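Local coordinates for general Secretion Pathway Protein (PDB 4G54) that is a periplasmic part of the EpsAB fusion protein of the type II secretion system and probably binds peptidoglycan, at residues Leu140-Leu154 with Leu163-Val176. Sequence-based numbering, arbitrary orientation.
Sequences LGMHGEAIEVLDQLL and LKTTQFNAELMQRV
With chi1 at 179°, Asp-151 swings CG away from its own backbone N and straight out to residues 163-165, while the same anti setting in Leu-172 lays its two methyls against the side chains of helix 145-154. Both segments lie in the helical putative peptidoglycan-binding domain, where the loop between helices 145-158 and 170-182 passes across the first of them before entering the second, the axes of 145-154 and 170-176 crossing at 45°. The Asp-151 carboxylate holds residues 163-165 of that loop by backbone N-H groups. Asp-151 OD1 takes Leu-163 N on its syn lone pair at 2.8 Å; Asp-151 OD2 receives Thr-165 N from above the carboxylate plane and, weakly, Lys-164 N. Farther on, Thr-166 OG1 donates to the anti lone pair of Glu-148 OE2, the two side chains running alongside each other. Backbone bonds from Gly-141 N to Phe-168 O, Phe-168 N to Met-142 O and Gly-144 N, at the N-cap, to Thr-166 O flank a single beta bridge between His-143 and Gln-167, pinning together the approaches to the two helices. Leu-172 is a knob among Ile-147, Leu-150, Asp-151 and Leu-154, its CD2 lying 3.7 Å from Ile-147 CG2. Leu-172 CD2 also sits over one face of the Phe-168 ring, off toward the rim, and Leu-140 N over the opposite face, likewise off-centre; Ile-147 CD1 comes to the edge. Leu-196 and Leu-199 of helix 193-202 pack on Leu-150. Arg-175 NH2 makes a salt bridge to Asp-160. A water accepts from Arg-175 NE and donates to Asp-151 O and OD1, linking charged groups not in direct contact and giving Asp-151 OD1 a second bond beside that from Leu-163 N.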
loop_
_atom_site.group_PDB
_atom_site.type_symbol
_atom_site.label_atom_id
_atom_site.label_comp_id
_atom_site.label_asym_id
_atom_site.label_seq_id
_atom_site.Cartn_x
_atom_site.Cartn_y
_atom_site.Cartn_z
ATOM N N LEU A 140 -22.987 11.965 -5.717
ATOM C CA LEU A 140 -24.383 11.582 -5.774
ATOM C C LEU A 140 -24.920 11.622 -7.200
ATOM O O LEU A 140 -24.798 12.644 -7.883
ATOM C CB LEU A 140 -25.191 12.607 -4.921
ATOM C CG LEU A 140 -26.691 12.290 -4.781
ATOM C CD1 LEU A 140 -26.874 11.113 -3.759
ATOM C CD2 LEU A 140 -27.331 13.587 -4.227
ATOM N N GLY A 141 -25.591 10.536 -7.546
ATOM C CA GLY A 141 -26.239 10.419 -8.879
ATOM C C GLY A 141 -25.455 9.586 -9.840
ATOM O O GLY A 141 -25.988 9.082 -10.840
ATOM N N MET A 142 -24.180 9.416 -9.582
ATOM C CA MET A 142 -23.362 8.640 -10.485
ATOM C C MET A 142 -23.593 7.120 -10.268
ATOM O O MET A 142 -24.072 6.682 -9.226
ATOM C CB MET A 142 -21.842 8.949 -10.326
ATOM C CG MET A 142 -21.543 10.379 -10.777
ATOM S SD MET A 142 -19.791 10.809 -10.539
ATOM C CE MET A 142 -19.010 9.852 -11.831
ATOM N N HIS A 143 -23.236 6.317 -11.265
ATOM C CA HIS A 143 -23.447 4.874 -11.185
ATOM C C HIS A 143 -22.419 4.104 -11.957
ATOM O O HIS A 143 -21.863 4.647 -12.933
ATOM C CB HIS A 143 -24.865 4.500 -11.630
ATOM C CG HIS A 143 -25.111 4.747 -13.067
ATOM N ND1 HIS A 143 -25.451 5.998 -13.556
ATOM C CD2 HIS A 143 -25.000 3.935 -14.138
ATOM C CE1 HIS A 143 -25.607 5.922 -14.870
ATOM N NE2 HIS A 143 -25.317 4.690 -15.249
ATOM N N GLY A 144 -22.148 2.867 -11.563
ATOM C CA GLY A 144 -21.236 2.020 -12.299
ATOM C C GLY A 144 -20.360 1.196 -11.412
ATOM O O GLY A 144 -20.499 1.269 -10.177
ATOM N N GLU A 145 -19.408 0.461 -12.019
ATOM C CA GLU A 145 -18.549 -0.401 -11.242
ATOM C C GLU A 145 -17.702 0.404 -10.230
ATOM O O GLU A 145 -17.374 -0.118 -9.156
ATOM C CB GLU A 145 -17.617 -1.152 -12.153
ATOM C CG GLU A 145 -16.851 -2.263 -11.437
ATOM C CD GLU A 145 -15.825 -3.005 -12.346
ATOM O OE1 GLU A 145 -15.773 -2.774 -13.597
ATOM O OE2 GLU A 145 -15.088 -3.852 -11.781
ATOM N N ALA A 146 -17.344 1.635 -10.559
ATOM C CA ALA A 146 -16.597 2.452 -9.637
ATOM C C ALA A 146 -17.342 2.689 -8.348
ATOM O O ALA A 146 -16.683 2.793 -7.269
ATOM C CB ALA A 146 -16.252 3.785 -10.294
ATOM N N ILE A 147 -18.671 2.787 -8.438
ATOM C CA ILE A 147 -19.468 3.015 -7.228
ATOM C C ILE A 147 -19.483 1.736 -6.405
ATOM O O ILE A 147 -19.346 1.808 -5.159
ATOM C CB ILE A 147 -20.875 3.434 -7.587
ATOM C CG1 ILE A 147 -20.911 4.726 -8.417
ATOM C CG2 ILE A 147 -21.677 3.629 -6.293
ATOM C CD1 ILE A 147 -19.962 5.867 -8.001
ATOM N N GLU A 148 -19.531 0.568 -7.040
ATOM C CA GLU A 148 -19.489 -0.669 -6.279
ATOM C C GLU A 148 -18.182 -0.796 -5.558
ATOM O O GLU A 148 -18.104 -1.278 -4.392
ATOM C CB GLU A 148 -19.651 -1.902 -7.217
ATOM C CG GLU A 148 -20.856 -1.790 -8.110
ATOM C CD GLU A 148 -20.929 -2.894 -9.194
ATOM O OE1 GLU A 148 -19.951 -3.641 -9.428
ATOM O OE2 GLU A 148 -22.012 -2.976 -9.819
ATOM N N VAL A 149 -17.070 -0.407 -6.226
ATOM C CA VAL A 149 -15.795 -0.426 -5.559
ATOM C C VAL A 149 -15.634 0.572 -4.382
ATOM O O VAL A 149 -15.167 0.187 -3.318
ATOM C CB VAL A 149 -14.640 -0.092 -6.599
ATOM C CG1 VAL A 149 -13.290 0.095 -5.903
ATOM C CG2 VAL A 149 -14.560 -1.260 -7.588
ATOM N N LEU A 150 -16.196 1.788 -4.552
ATOM C CA LEU A 150 -16.315 2.780 -3.455
ATOM C C LEU A 150 -17.061 2.172 -2.246
ATOM O O LEU A 150 -16.553 2.235 -1.106
ATOM C CB LEU A 150 -17.030 4.063 -4.009
ATOM C CG LEU A 150 -17.203 5.042 -2.880
ATOM C CD1 LEU A 150 -15.949 5.467 -2.149
ATOM C CD2 LEU A 150 -17.974 6.277 -3.455
ATOM N N ASP A 151 -18.161 1.490 -2.581
ATOM C CA ASP A 151 -19.053 0.935 -1.533
ATOM C C ASP A 151 -18.178 -0.125 -0.754
ATOM O O ASP A 151 -18.146 -0.135 0.518
ATOM C CB ASP A 151 -20.237 0.375 -2.257
ATOM C CG ASP A 151 -21.303 -0.299 -1.333
ATOM O OD1 ASP A 151 -21.497 0.157 -0.185
ATOM O OD2 ASP A 151 -21.899 -1.299 -1.850
ATOM N N GLN A 152 -17.470 -0.985 -1.475
ATOM C CA GLN A 152 -16.726 -2.027 -0.831
ATOM C C GLN A 152 -15.577 -1.454 -0.003
ATOM O O GLN A 152 -15.328 -1.963 1.136
ATOM C CB GLN A 152 -16.139 -2.994 -1.903
ATOM C CG GLN A 152 -17.311 -3.728 -2.583
ATOM C CD GLN A 152 -18.009 -4.798 -1.665
ATOM O OE1 GLN A 152 -17.404 -5.335 -0.704
ATOM N NE2 GLN A 152 -19.319 -5.101 -1.969
ATOM N N LEU A 153 -14.868 -0.429 -0.529
ATOM C CA LEU A 153 -13.703 0.124 0.224
ATOM C C LEU A 153 -14.199 0.841 1.478
ATOM O O LEU A 153 -13.597 0.771 2.542
ATOM C CB LEU A 153 -12.986 1.155 -0.712
ATOM C CG LEU A 153 -12.206 0.499 -1.808
ATOM C CD1 LEU A 153 -11.692 1.607 -2.787
ATOM C CD2 LEU A 153 -11.017 -0.274 -1.244
ATOM N N LEU A 154 -15.352 1.531 1.352
ATOM C CA LEU A 154 -15.834 2.274 2.571
ATOM C C LEU A 154 -16.225 1.287 3.633
ATOM O O LEU A 154 -15.931 1.534 4.820
ATOM C CB LEU A 154 -17.099 3.108 2.278
ATOM C CG LEU A 154 -16.796 4.364 1.583
ATOM C CD1 LEU A 154 -18.145 4.968 1.039
ATOM C CD2 LEU A 154 -16.157 5.379 2.667
ATOM N N LEU A 163 -23.384 -1.444 1.147
ATOM C CA LEU A 163 -24.753 -1.346 0.701
ATOM C C LEU A 163 -25.055 -2.317 -0.437
ATOM O O LEU A 163 -26.291 -2.585 -0.658
ATOM C CB LEU A 163 -25.070 0.080 0.166
ATOM C CG LEU A 163 -24.808 1.146 1.243
ATOM C CD1 LEU A 163 -25.184 2.444 0.594
ATOM C CD2 LEU A 163 -25.704 0.947 2.504
ATOM N N LYS A 164 -24.023 -2.830 -1.154
ATOM C CA LYS A 164 -24.252 -3.600 -2.437
ATOM C C LYS A 164 -24.989 -2.704 -3.425
ATOM O O LYS A 164 -26.006 -3.097 -4.024
ATOM C CB LYS A 164 -24.951 -4.952 -2.255
ATOM C CG LYS A 164 -24.078 -5.780 -1.265
ATOM C CD LYS A 164 -24.655 -7.233 -1.145
ATOM C CE LYS A 164 -24.218 -7.873 0.192
ATOM N NZ LYS A 164 -24.739 -9.327 0.329
ATOM N N THR A 165 -24.430 -1.517 -3.661
ATOM C CA THR A 165 -25.109 -0.595 -4.586
ATOM C C THR A 165 -24.175 -0.314 -5.777
ATOM O O THR A 165 -22.967 -0.170 -5.573
ATOM C CB THR A 165 -25.450 0.695 -3.854
ATOM O OG1 THR A 165 -26.151 1.551 -4.746
ATOM C CG2 THR A 165 -24.196 1.453 -3.341
ATOM N N THR A 166 -24.777 -0.132 -6.976
ATOM C CA THR A 166 -24.097 0.367 -8.111
ATOM C C THR A 166 -24.376 1.830 -8.286
ATOM O O THR A 166 -23.810 2.478 -9.169
ATOM C CB THR A 166 -24.747 -0.357 -9.381
ATOM O OG1 THR A 166 -24.553 -1.754 -9.172
ATOM C CG2 THR A 166 -24.024 0.042 -10.641
ATOM N N GLN A 167 -25.240 2.374 -7.458
ATOM C CA GLN A 167 -25.692 3.786 -7.599
ATOM C C GLN A 167 -25.197 4.562 -6.405
ATOM O O GLN A 167 -25.359 4.136 -5.247
ATOM C CB GLN A 167 -27.243 3.896 -7.617
ATOM C CG GLN A 167 -27.810 3.428 -8.921
ATOM C CD GLN A 167 -27.989 4.632 -9.885
ATOM O OE1 GLN A 167 -27.827 5.814 -9.469
ATOM N NE2 GLN A 167 -28.332 4.341 -11.171
ATOM N N PHE A 168 -24.623 5.733 -6.657
ATOM C CA PHE A 168 -24.173 6.606 -5.555
ATOM C C PHE A 168 -25.466 7.312 -5.126
ATOM O O PHE A 168 -25.885 8.343 -5.672
ATOM C CB PHE A 168 -23.052 7.582 -6.079
ATOM C CG PHE A 168 -22.308 8.342 -4.972
ATOM C CD1 PHE A 168 -22.966 8.917 -3.892
ATOM C CD2 PHE A 168 -20.923 8.503 -5.114
ATOM C CE1 PHE A 168 -22.198 9.630 -2.919
ATOM C CE2 PHE A 168 -20.170 9.165 -4.154
ATOM C CZ PHE A 168 -20.787 9.815 -3.074
ATOM N N ASN A 169 -26.040 6.757 -4.055
ATOM C CA ASN A 169 -27.329 7.234 -3.542
ATOM C C ASN A 169 -27.220 8.022 -2.261
ATOM O O ASN A 169 -26.105 8.299 -1.779
ATOM C CB ASN A 169 -28.289 6.017 -3.433
ATOM C CG ASN A 169 -27.737 4.941 -2.528
ATOM O OD1 ASN A 169 -26.857 5.188 -1.715
ATOM N ND2 ASN A 169 -28.281 3.714 -2.659
ATOM N N ALA A 170 -28.328 8.402 -1.651
ATOM C CA ALA A 170 -28.288 9.257 -0.467
ATOM C C ALA A 170 -27.598 8.547 0.672
ATOM O O ALA A 170 -26.851 9.187 1.441
ATOM C CB ALA A 170 -29.751 9.709 -0.098
ATOM N N GLU A 171 -27.802 7.237 0.790
ATOM C CA GLU A 171 -27.203 6.524 1.924
ATOM C C GLU A 171 -25.695 6.371 1.714
ATOM O O GLU A 171 -24.893 6.548 2.659
ATOM C CB GLU A 171 -27.885 5.176 2.075
ATOM C CG GLU A 171 -27.367 4.502 3.359
ATOM C CD GLU A 171 -28.077 3.229 3.759
ATOM O OE1 GLU A 171 -28.886 2.699 2.921
ATOM O OE2 GLU A 171 -27.840 2.760 4.922
ATOM N N LEU A 172 -25.246 6.171 0.463
ATOM C CA LEU A 172 -23.783 6.106 0.248
ATOM C C LEU A 172 -23.179 7.456 0.581
ATOM O O LEU A 172 -22.042 7.528 1.098
ATOM C CB LEU A 172 -23.477 5.683 -1.214
ATOM C CG LEU A 172 -21.984 5.243 -1.385
ATOM C CD1 LEU A 172 -21.609 3.961 -0.595
ATOM C CD2 LEU A 172 -21.699 4.983 -2.868
ATOM N N MET A 173 -23.887 8.537 0.206
ATOM C CA MET A 173 -23.393 9.886 0.525
ATOM C C MET A 173 -23.200 10.047 2.074
ATOM O O MET A 173 -22.158 10.619 2.495
ATOM C CB MET A 173 -24.360 10.947 -0.044
ATOM C CG MET A 173 -23.747 12.314 0.066
ATOM S SD MET A 173 -24.868 13.488 -0.837
ATOM C CE MET A 173 -23.994 15.020 -0.389
ATOM N N GLN A 174 -24.162 9.558 2.865
ATOM C CA GLN A 174 -24.025 9.646 4.349
ATOM C C GLN A 174 -22.810 8.826 4.767
ATOM O O GLN A 174 -22.140 9.203 5.740
ATOM C CB GLN A 174 -25.328 9.097 4.977
ATOM C CG GLN A 174 -26.451 10.063 4.685
ATOM C CD GLN A 174 -27.046 10.597 5.966
ATOM O OE1 GLN A 174 -26.679 11.668 6.471
ATOM N NE2 GLN A 174 -27.904 9.780 6.562
ATOM N N ARG A 175 -22.505 7.738 4.078
ATOM C CA ARG A 175 -21.322 6.913 4.467
ATOM C C ARG A 175 -20.011 7.571 4.087
ATOM O O ARG A 175 -19.064 7.537 4.851
ATOM C CB ARG A 175 -21.372 5.510 3.819
ATOM C CG ARG A 175 -22.558 4.746 4.507
ATOM C CD ARG A 175 -22.771 3.340 3.838
ATOM N NE ARG A 175 -21.561 2.487 3.907
ATOM C CZ ARG A 175 -21.045 1.980 5.036
ATOM N NH1 ARG A 175 -21.576 2.165 6.263
ATOM N NH2 ARG A 175 -19.919 1.240 4.900
ATOM N N VAL A 176 -19.991 8.233 2.923
ATOM C CA VAL A 176 -18.832 9.101 2.615
ATOM C C VAL A 176 -18.616 10.169 3.700
ATOM O O VAL A 176 -17.471 10.376 4.173
ATOM C CB VAL A 176 -18.989 9.754 1.247
ATOM C CG1 VAL A 176 -17.857 10.773 0.945
ATOM C CG2 VAL A 176 -18.902 8.632 0.202
HETATM O O HOH W 1 -20.161 1.248 1.793
#